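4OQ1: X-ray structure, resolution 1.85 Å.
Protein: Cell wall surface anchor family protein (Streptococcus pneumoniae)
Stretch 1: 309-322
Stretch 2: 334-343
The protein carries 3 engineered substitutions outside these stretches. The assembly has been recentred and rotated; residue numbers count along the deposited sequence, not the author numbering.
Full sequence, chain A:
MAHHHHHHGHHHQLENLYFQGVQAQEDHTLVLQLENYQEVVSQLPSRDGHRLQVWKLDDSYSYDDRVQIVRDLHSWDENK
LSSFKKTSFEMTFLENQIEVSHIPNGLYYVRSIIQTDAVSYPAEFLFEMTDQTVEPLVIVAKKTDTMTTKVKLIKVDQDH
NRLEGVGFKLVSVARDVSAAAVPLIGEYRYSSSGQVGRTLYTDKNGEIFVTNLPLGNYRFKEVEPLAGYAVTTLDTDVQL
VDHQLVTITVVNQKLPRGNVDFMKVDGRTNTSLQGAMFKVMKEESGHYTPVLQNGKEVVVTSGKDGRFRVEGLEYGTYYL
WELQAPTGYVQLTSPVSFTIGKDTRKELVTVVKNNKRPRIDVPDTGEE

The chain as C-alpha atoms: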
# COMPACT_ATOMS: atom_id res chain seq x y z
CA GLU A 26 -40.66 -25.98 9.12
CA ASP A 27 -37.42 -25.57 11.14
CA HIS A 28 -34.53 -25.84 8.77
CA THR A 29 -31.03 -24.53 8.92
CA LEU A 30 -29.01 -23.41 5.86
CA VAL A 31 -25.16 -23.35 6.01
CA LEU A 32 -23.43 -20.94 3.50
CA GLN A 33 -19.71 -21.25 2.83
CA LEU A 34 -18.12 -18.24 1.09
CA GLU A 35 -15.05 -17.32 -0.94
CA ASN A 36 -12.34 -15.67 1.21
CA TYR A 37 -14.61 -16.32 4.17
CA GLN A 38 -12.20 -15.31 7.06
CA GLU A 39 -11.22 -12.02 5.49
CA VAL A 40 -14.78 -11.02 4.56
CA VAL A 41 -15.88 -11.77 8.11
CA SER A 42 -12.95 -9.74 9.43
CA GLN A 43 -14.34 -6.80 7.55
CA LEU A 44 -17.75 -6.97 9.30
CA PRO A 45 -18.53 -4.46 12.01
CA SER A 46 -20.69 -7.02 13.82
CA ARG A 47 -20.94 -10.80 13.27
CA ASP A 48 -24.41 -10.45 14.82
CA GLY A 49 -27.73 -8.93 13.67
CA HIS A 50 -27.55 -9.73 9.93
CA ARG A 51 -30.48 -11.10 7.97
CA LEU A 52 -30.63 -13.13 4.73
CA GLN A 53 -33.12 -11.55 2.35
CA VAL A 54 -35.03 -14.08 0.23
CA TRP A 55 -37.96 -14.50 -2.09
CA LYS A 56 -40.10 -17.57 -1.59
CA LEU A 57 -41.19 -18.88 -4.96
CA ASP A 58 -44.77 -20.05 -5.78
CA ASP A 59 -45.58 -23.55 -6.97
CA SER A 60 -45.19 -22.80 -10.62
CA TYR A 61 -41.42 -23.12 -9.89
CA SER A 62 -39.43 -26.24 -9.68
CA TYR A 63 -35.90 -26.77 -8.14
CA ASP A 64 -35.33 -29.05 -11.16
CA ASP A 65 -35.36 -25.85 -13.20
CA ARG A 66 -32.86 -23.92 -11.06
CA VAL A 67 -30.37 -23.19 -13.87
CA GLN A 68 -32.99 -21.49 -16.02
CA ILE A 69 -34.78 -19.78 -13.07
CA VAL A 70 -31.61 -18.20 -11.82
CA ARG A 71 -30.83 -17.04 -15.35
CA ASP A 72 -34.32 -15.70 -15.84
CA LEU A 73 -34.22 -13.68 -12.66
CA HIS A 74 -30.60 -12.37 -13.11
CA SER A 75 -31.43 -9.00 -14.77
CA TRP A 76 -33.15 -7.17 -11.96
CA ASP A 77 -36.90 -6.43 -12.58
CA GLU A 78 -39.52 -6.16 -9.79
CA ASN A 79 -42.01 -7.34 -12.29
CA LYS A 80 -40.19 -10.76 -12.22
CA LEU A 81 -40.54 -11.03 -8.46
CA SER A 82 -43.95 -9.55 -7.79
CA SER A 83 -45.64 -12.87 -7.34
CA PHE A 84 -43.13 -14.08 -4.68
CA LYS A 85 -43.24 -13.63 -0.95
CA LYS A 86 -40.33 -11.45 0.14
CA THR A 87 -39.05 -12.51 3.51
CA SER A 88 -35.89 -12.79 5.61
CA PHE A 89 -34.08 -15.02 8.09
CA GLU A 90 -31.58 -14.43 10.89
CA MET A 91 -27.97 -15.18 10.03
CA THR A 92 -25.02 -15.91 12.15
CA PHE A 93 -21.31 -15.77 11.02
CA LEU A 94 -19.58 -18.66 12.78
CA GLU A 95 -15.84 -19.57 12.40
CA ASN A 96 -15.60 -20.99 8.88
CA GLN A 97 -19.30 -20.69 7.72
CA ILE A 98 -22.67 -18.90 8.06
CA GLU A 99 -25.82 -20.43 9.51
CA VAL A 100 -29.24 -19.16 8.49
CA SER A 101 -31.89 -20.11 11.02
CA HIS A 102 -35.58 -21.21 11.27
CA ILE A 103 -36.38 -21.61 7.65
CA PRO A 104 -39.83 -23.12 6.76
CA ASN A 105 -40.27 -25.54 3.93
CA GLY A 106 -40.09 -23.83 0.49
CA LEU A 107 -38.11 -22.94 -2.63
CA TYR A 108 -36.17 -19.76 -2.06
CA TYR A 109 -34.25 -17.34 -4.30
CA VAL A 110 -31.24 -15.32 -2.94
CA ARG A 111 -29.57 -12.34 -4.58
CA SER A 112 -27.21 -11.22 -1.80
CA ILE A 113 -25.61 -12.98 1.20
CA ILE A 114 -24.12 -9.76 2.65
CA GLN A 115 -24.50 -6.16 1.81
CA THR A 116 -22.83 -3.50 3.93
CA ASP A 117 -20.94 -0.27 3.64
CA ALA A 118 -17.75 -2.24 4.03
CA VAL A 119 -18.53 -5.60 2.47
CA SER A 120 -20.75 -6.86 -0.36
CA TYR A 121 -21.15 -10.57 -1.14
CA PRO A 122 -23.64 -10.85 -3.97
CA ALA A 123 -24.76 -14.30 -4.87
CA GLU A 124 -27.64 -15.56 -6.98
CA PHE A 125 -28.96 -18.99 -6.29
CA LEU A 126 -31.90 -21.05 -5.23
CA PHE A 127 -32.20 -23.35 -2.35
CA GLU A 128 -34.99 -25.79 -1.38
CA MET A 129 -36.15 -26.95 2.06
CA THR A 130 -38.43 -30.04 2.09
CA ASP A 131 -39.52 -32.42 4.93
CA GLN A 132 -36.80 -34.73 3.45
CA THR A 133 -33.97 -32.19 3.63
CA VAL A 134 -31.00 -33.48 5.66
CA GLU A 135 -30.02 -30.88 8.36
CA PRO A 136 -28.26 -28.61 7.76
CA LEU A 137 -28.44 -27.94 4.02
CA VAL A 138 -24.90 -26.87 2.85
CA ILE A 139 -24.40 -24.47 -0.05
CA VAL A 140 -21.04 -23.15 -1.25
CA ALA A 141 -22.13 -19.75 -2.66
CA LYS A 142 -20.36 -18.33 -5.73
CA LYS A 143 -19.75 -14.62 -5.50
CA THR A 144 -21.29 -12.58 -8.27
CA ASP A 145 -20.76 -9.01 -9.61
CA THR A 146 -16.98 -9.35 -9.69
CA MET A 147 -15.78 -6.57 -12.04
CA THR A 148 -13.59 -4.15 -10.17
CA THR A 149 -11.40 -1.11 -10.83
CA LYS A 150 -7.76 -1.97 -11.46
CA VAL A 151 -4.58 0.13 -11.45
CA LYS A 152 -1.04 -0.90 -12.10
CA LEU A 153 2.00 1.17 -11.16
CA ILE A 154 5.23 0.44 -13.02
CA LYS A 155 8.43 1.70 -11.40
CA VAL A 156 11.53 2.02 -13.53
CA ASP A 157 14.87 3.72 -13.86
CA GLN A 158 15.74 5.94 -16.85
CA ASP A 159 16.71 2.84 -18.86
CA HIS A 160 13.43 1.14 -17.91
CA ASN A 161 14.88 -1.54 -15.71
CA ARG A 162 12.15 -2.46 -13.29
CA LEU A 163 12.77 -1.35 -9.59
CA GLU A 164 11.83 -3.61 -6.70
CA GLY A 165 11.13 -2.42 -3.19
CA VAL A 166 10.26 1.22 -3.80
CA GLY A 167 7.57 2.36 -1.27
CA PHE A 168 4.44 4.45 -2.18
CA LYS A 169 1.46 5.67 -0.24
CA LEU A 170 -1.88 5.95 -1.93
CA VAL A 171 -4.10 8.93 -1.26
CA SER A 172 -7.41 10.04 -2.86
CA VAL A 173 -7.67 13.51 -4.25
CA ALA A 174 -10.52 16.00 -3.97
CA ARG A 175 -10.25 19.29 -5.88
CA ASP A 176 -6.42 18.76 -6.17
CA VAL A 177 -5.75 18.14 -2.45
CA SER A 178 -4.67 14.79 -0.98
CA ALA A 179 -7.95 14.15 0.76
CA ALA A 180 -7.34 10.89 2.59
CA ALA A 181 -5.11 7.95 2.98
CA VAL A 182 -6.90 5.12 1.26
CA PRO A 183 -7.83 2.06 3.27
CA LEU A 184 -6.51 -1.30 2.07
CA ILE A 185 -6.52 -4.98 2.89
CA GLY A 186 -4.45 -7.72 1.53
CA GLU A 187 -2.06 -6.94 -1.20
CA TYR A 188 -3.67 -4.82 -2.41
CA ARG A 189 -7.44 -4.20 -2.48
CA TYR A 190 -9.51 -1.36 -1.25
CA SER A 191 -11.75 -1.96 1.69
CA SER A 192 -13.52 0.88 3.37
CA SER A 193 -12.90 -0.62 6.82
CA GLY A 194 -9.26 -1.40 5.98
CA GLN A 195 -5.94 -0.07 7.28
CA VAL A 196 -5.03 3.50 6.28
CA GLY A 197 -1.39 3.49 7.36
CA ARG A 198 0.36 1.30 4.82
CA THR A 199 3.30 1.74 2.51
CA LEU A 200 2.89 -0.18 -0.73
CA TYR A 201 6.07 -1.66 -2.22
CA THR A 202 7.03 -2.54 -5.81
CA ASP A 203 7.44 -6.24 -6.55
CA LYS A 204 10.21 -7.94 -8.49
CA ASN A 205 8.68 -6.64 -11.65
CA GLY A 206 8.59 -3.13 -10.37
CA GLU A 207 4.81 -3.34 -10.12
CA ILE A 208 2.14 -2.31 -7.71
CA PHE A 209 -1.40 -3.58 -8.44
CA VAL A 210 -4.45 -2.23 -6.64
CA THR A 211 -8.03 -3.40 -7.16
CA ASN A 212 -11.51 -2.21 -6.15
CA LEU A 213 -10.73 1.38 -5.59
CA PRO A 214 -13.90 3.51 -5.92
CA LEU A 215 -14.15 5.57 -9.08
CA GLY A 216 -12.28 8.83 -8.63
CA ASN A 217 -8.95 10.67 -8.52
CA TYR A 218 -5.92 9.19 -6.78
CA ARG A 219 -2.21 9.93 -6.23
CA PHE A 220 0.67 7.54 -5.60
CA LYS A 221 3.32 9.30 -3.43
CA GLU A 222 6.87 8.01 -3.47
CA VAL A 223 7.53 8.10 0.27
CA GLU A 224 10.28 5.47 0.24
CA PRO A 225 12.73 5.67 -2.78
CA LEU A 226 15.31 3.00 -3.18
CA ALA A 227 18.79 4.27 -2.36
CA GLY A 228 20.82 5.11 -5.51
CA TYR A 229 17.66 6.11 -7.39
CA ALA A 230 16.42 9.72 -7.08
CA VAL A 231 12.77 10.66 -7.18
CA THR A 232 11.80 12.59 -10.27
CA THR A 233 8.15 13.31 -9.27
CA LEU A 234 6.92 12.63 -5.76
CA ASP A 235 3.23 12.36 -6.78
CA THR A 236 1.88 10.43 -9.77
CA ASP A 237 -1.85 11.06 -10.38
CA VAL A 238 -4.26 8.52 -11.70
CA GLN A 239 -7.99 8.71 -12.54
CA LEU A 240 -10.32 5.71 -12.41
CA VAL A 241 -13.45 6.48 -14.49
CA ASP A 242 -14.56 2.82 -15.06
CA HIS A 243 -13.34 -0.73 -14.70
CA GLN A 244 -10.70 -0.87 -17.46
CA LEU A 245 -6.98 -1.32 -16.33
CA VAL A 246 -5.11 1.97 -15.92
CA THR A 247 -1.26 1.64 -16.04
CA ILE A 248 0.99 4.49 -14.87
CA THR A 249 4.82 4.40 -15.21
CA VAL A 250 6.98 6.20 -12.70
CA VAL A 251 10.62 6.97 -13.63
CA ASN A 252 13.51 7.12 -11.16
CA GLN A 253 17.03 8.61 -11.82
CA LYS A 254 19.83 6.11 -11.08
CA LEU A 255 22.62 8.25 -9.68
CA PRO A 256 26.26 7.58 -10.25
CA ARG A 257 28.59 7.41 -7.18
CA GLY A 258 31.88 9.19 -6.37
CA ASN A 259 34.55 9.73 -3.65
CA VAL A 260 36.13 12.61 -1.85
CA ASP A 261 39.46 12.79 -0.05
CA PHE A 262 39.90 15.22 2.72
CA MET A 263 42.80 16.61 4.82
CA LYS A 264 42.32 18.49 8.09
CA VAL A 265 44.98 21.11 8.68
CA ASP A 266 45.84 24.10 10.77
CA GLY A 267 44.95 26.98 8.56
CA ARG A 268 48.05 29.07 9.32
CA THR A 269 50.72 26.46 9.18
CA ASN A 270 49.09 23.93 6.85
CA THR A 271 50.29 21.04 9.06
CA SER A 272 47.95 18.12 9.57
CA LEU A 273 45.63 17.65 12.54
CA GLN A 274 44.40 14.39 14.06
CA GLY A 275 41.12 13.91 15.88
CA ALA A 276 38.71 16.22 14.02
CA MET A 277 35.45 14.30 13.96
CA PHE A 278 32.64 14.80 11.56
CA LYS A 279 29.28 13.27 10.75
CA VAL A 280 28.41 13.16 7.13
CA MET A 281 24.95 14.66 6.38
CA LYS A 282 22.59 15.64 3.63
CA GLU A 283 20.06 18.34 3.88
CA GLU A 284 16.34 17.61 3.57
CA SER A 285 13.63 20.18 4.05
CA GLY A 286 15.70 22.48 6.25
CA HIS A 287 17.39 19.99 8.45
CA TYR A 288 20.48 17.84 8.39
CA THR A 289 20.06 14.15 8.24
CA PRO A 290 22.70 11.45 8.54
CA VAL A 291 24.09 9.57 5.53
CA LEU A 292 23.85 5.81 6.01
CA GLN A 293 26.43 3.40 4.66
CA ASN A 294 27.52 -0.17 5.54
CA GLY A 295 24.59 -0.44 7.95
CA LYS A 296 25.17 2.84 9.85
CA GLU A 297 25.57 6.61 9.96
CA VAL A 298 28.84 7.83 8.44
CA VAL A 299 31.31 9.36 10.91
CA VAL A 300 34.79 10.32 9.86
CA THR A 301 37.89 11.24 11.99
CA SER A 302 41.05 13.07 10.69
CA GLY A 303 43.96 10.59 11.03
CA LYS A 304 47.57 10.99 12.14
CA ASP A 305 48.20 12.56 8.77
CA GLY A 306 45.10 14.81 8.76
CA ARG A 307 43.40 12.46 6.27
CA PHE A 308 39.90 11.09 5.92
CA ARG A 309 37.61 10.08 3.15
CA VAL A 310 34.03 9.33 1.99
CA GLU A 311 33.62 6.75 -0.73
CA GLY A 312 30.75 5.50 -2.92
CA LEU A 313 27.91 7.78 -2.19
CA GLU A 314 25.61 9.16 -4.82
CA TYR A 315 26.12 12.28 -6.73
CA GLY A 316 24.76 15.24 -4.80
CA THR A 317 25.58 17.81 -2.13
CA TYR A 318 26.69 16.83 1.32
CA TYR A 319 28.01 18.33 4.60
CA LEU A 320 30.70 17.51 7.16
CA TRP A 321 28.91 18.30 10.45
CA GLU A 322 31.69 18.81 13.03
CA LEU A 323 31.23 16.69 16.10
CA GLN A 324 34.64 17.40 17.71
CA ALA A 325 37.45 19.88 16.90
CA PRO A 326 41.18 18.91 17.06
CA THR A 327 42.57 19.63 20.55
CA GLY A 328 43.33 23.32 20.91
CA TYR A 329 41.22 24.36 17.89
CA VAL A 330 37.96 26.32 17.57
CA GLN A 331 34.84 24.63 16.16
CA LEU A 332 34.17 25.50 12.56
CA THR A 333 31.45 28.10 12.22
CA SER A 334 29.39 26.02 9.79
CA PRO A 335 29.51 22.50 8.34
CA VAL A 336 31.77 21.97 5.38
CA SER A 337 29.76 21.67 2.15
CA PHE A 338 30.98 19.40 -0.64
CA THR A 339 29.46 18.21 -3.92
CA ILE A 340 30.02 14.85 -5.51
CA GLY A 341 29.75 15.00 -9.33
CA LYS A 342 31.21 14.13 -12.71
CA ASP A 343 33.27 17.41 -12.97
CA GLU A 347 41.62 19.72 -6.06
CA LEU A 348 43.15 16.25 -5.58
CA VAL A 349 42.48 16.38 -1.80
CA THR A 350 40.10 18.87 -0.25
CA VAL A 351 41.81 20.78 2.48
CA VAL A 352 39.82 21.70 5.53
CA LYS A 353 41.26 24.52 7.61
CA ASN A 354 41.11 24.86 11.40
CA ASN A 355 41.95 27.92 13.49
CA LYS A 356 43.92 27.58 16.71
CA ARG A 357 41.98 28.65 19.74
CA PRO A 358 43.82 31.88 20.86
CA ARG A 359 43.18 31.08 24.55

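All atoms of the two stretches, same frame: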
# COMPACT_ATOMS: atom_id res chain seq x y z
N ARG A 309 38.13 10.39 4.43
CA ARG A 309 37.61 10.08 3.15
C ARG A 309 36.14 9.61 3.25
O ARG A 309 35.76 9.07 4.22
CB ARG A 309 38.45 8.90 2.65
CG ARG A 309 38.36 8.65 1.22
CD ARG A 309 39.45 7.66 0.83
NE ARG A 309 39.43 7.56 -0.61
CZ ARG A 309 38.79 6.62 -1.29
NH1 ARG A 309 38.81 6.62 -2.61
NH2 ARG A 309 38.15 5.66 -0.64
N VAL A 310 35.37 9.92 2.21
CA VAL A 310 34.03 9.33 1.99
C VAL A 310 34.05 8.70 0.57
O VAL A 310 34.55 9.28 -0.39
CB VAL A 310 32.90 10.38 2.08
CG1 VAL A 310 33.02 11.15 3.36
CG2 VAL A 310 32.95 11.37 0.91
N GLU A 311 33.57 7.48 0.51
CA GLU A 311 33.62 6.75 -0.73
C GLU A 311 32.24 6.17 -1.11
O GLU A 311 31.41 5.84 -0.24
CB GLU A 311 34.68 5.64 -0.60
CG GLU A 311 34.71 4.69 -1.80
CD GLU A 311 35.89 3.71 -1.80
OE1 GLU A 311 36.59 3.61 -0.76
OE2 GLU A 311 36.12 3.04 -2.86
N GLY A 312 32.04 5.99 -2.40
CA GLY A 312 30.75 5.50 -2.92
C GLY A 312 29.81 6.67 -2.73
O GLY A 312 30.18 7.81 -2.86
N LEU A 313 28.59 6.49 -2.40
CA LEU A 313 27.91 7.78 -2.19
C LEU A 313 27.49 8.56 -3.49
O LEU A 313 28.26 9.03 -4.35
CB LEU A 313 28.75 8.62 -1.21
CG LEU A 313 28.25 9.94 -0.72
CD1 LEU A 313 28.83 10.27 0.66
CD2 LEU A 313 28.70 10.90 -1.76
N GLU A 314 26.20 8.68 -3.62
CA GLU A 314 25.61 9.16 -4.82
C GLU A 314 25.95 10.59 -5.06
O GLU A 314 26.16 11.36 -4.12
CB GLU A 314 24.10 8.97 -4.69
CG GLU A 314 23.69 7.51 -4.97
CD GLU A 314 24.10 6.42 -3.95
OE1 GLU A 314 24.45 6.73 -2.79
OE2 GLU A 314 24.08 5.20 -4.33
N TYR A 315 26.09 10.93 -6.31
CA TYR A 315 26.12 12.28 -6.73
C TYR A 315 25.12 13.15 -5.98
O TYR A 315 23.93 12.85 -5.93
CB TYR A 315 25.85 12.40 -8.20
CG TYR A 315 27.08 12.02 -9.10
CD1 TYR A 315 28.22 11.39 -8.59
CD2 TYR A 315 27.08 12.33 -10.45
CE1 TYR A 315 29.30 11.07 -9.44
CE2 TYR A 315 28.13 12.01 -11.28
CZ TYR A 315 29.23 11.39 -10.78
OH TYR A 315 30.24 11.10 -11.67
N GLY A 316 25.60 14.31 -5.55
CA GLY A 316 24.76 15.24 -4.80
C GLY A 316 25.59 16.10 -3.89
O GLY A 316 26.80 16.03 -3.96
N THR A 317 24.94 16.88 -3.05
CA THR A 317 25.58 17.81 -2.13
C THR A 317 25.48 17.28 -0.69
O THR A 317 24.41 16.78 -0.28
CB THR A 317 24.92 19.15 -2.27
OG1 THR A 317 25.23 19.63 -3.57
CG2 THR A 317 25.39 20.15 -1.17
N TYR A 318 26.61 17.31 0.03
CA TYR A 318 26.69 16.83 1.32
C TYR A 318 27.40 17.84 2.26
O TYR A 318 27.90 18.87 1.80
CB TYR A 318 27.46 15.55 1.34
CG TYR A 318 26.88 14.44 0.52
CD1 TYR A 318 25.99 13.57 1.06
CD2 TYR A 318 27.18 14.33 -0.80
CE1 TYR A 318 25.41 12.59 0.31
CE2 TYR A 318 26.65 13.31 -1.57
CZ TYR A 318 25.77 12.44 -1.01
OH TYR A 318 25.25 11.40 -1.66
N TYR A 319 27.48 17.48 3.52
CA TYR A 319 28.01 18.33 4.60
C TYR A 319 28.77 17.52 5.66
O TYR A 319 28.27 16.49 6.15
CB TYR A 319 26.95 19.18 5.28
CG TYR A 319 26.05 19.96 4.36
CD1 TYR A 319 26.30 21.26 4.04
CD2 TYR A 319 24.93 19.33 3.79
CE1 TYR A 319 25.49 21.92 3.15
CE2 TYR A 319 24.14 19.98 2.89
CZ TYR A 319 24.39 21.26 2.62
OH TYR A 319 23.58 21.86 1.74
N LEU A 320 29.95 18.03 6.06
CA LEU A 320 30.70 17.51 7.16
C LEU A 320 30.23 18.32 8.37
O LEU A 320 30.58 19.51 8.46
CB LEU A 320 32.22 17.70 7.02
CG LEU A 320 32.86 16.96 5.80
CD1 LEU A 320 34.36 17.19 5.78
CD2 LEU A 320 32.63 15.50 5.93
N TRP A 321 29.42 17.68 9.19
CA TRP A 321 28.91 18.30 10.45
C TRP A 321 29.92 18.00 11.51
O TRP A 321 30.15 16.79 11.83
CB TRP A 321 27.54 17.71 10.84
CG TRP A 321 27.04 18.14 12.21
CD1 TRP A 321 27.29 17.54 13.38
CD2 TRP A 321 26.24 19.27 12.50
NE1 TRP A 321 26.70 18.26 14.43
CE2 TRP A 321 25.99 19.28 13.88
CE3 TRP A 321 25.64 20.24 11.72
CZ2 TRP A 321 25.25 20.31 14.51
CZ3 TRP A 321 24.86 21.22 12.36
CH2 TRP A 321 24.70 21.25 13.70
N GLU A 322 30.55 19.03 12.05
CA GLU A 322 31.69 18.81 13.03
C GLU A 322 31.18 18.40 14.38
O GLU A 322 30.37 19.13 15.01
CB GLU A 322 32.60 20.04 13.20
CG GLU A 322 33.84 19.71 14.06
CD GLU A 322 34.80 20.88 14.15
OE1 GLU A 322 34.32 22.02 14.29
OE2 GLU A 322 36.01 20.64 14.07
N SER A 334 30.49 26.69 10.45
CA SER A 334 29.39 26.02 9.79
C SER A 334 29.91 24.68 9.24
O SER A 334 31.13 24.48 9.15
CB SER A 334 28.87 26.88 8.63
OG SER A 334 29.79 26.94 7.58
N PRO A 335 29.01 23.79 8.86
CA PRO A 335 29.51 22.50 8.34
C PRO A 335 30.23 22.77 7.05
O PRO A 335 29.93 23.73 6.34
CB PRO A 335 28.24 21.74 8.06
CG PRO A 335 27.35 22.23 9.13
CD PRO A 335 27.56 23.74 9.02
N VAL A 336 31.07 21.84 6.65
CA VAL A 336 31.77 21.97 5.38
C VAL A 336 30.90 21.36 4.23
O VAL A 336 30.64 20.17 4.21
CB VAL A 336 33.04 21.16 5.40
CG1 VAL A 336 33.75 21.29 4.09
CG2 VAL A 336 33.94 21.63 6.51
N SER A 337 30.50 22.18 3.27
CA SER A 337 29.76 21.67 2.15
C SER A 337 30.70 21.07 1.08
O SER A 337 31.78 21.59 0.82
CB SER A 337 28.98 22.84 1.52
OG SER A 337 28.13 22.27 0.49
N PHE A 338 30.27 19.99 0.49
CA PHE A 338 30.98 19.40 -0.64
C PHE A 338 29.99 18.75 -1.54
O PHE A 338 28.95 18.27 -1.08
CB PHE A 338 32.09 18.42 -0.22
CG PHE A 338 31.64 17.21 0.53
CD1 PHE A 338 31.68 15.98 -0.06
CD2 PHE A 338 31.24 17.28 1.82
CE1 PHE A 338 31.25 14.88 0.61
CE2 PHE A 338 30.82 16.20 2.51
CZ PHE A 338 30.87 14.96 1.93
N THR A 339 30.36 18.64 -2.83
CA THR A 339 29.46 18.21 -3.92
C THR A 339 30.17 17.10 -4.57
O THR A 339 31.36 17.20 -4.84
CB THR A 339 29.19 19.36 -4.90
OG1 THR A 339 28.34 20.27 -4.23
CG2 THR A 339 28.38 18.86 -6.14
N ILE A 340 29.50 15.97 -4.71
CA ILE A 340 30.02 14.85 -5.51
C ILE A 340 29.42 14.87 -6.92
O ILE A 340 28.21 14.92 -7.06
CB ILE A 340 29.74 13.59 -4.77
CG1 ILE A 340 30.32 13.74 -3.40
CG2 ILE A 340 30.24 12.37 -5.53
CD1 ILE A 340 30.90 12.50 -2.86
N GLY A 341 30.25 14.76 -7.96
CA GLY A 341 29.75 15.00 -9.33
C GLY A 341 30.75 14.56 -10.35
O GLY A 341 31.86 14.18 -10.00
N LYS A 342 30.34 14.54 -11.61
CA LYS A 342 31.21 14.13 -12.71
C LYS A 342 32.40 15.10 -12.93
O LYS A 342 33.47 14.64 -13.28
CB LYS A 342 30.41 14.00 -14.01
CG LYS A 342 31.17 13.36 -15.16
CD LYS A 342 30.24 13.08 -16.34
CE LYS A 342 31.02 12.67 -17.59
NZ LYS A 342 31.34 13.81 -18.49
N ASP A 343 32.20 16.41 -12.72
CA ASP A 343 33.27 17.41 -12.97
C ASP A 343 34.66 17.04 -12.45
O ASP A 343 34.98 17.27 -11.28
CB ASP A 343 32.87 18.78 -12.41
CG ASP A 343 32.10 19.62 -13.41
OD1 ASP A 343 32.11 19.23 -14.61
OD2 ASP A 343 31.49 20.65 -13.03
O HOH W 1 25.32 23.26 0.10

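When two antiparallel strands pair, their backbones set the register, but the fit of the side chains decides how well the sheet packs on each face. The pairing of residues 316-322 with 336-340 in this streptococcal surface protein illustrates the principle. Three hydrogen-bonded pairs alternate with two non-hydrogen-bonded ones. At the middle pair, Tyr318 N donates to Phe338 O at 2.8 Å and Phe338 N to Tyr318 O at 2.9 Å; the same reciprocal arrangement joins Gly316 to Ile340 and Leu320 to Val336. In the narrow pairs between them, CA-H groups turn toward carbonyl oxygens, as where Tyr319 CA lies 3.2 Å from Val336 O.

The face carrying Tyr318, Leu320, Val336, Phe338 and Ile340 is where shapes interlock. The Phe338 ring is one of the two main bumps. With chi1 in the p well, its end leans toward the opposing strand, and Tyr318 CB sits over one ring face, 3.8 Å from the ring centroid. The aromatic rings of Tyr318 and Phe338 are only 29° from parallel, yet they are slid so far apart, with centroids separated by 5.8 Å, that they barely overlap. The phenylalanine is therefore seated against the base of the tyrosine side chain rather than stacked on its ring. Leu320 and Val310 complete the hollow, with Leu320 CD2 3.9 Å from Phe338 CE2 and Val310 CG2 3.9 Å from Phe338 CE1.

Ile340 fills a second hollow, touching Tyr315 and Tyr318: its CG2 lies 3.8 Å from Tyr315 CD1, and its CG1 lies 4.1 Å from Tyr318 CE2. The Tyr318 hydroxyl is tied back to its own stretch, where OH donates to Glu314 O at 2.6 Å. Beyond Ile340, the Tyr315 ring lies flat against the departing chain. Gly341 CA stands almost exactly on the ring normal, 3.7 Å from the Tyr315 centroid, so it is backbone that covers this face of the ring.

The face bearing Thr317, Tyr319, Ser337 and Thr339 is more open and more polar. Thr317 OG1 and Thr339 OG1 share a hydrogen bond of 3.2 Å across their close pair. Next along, a water bridges the gap between Tyr319 and Ser337, lying 2.8 Å from Tyr319 OH and 3.0 Å from Ser337 OG. Pro335 then provides a compact apolar bump at the end of the contact: its CB approaches Tyr319 CB at 4.0 Å, while its CG reaches Trp321 CE3 at 3.7 Å. Thus one ladder supports two kinds of fit, interlocking apolar groups on one face and hydroxyls joined directly or through water on the other.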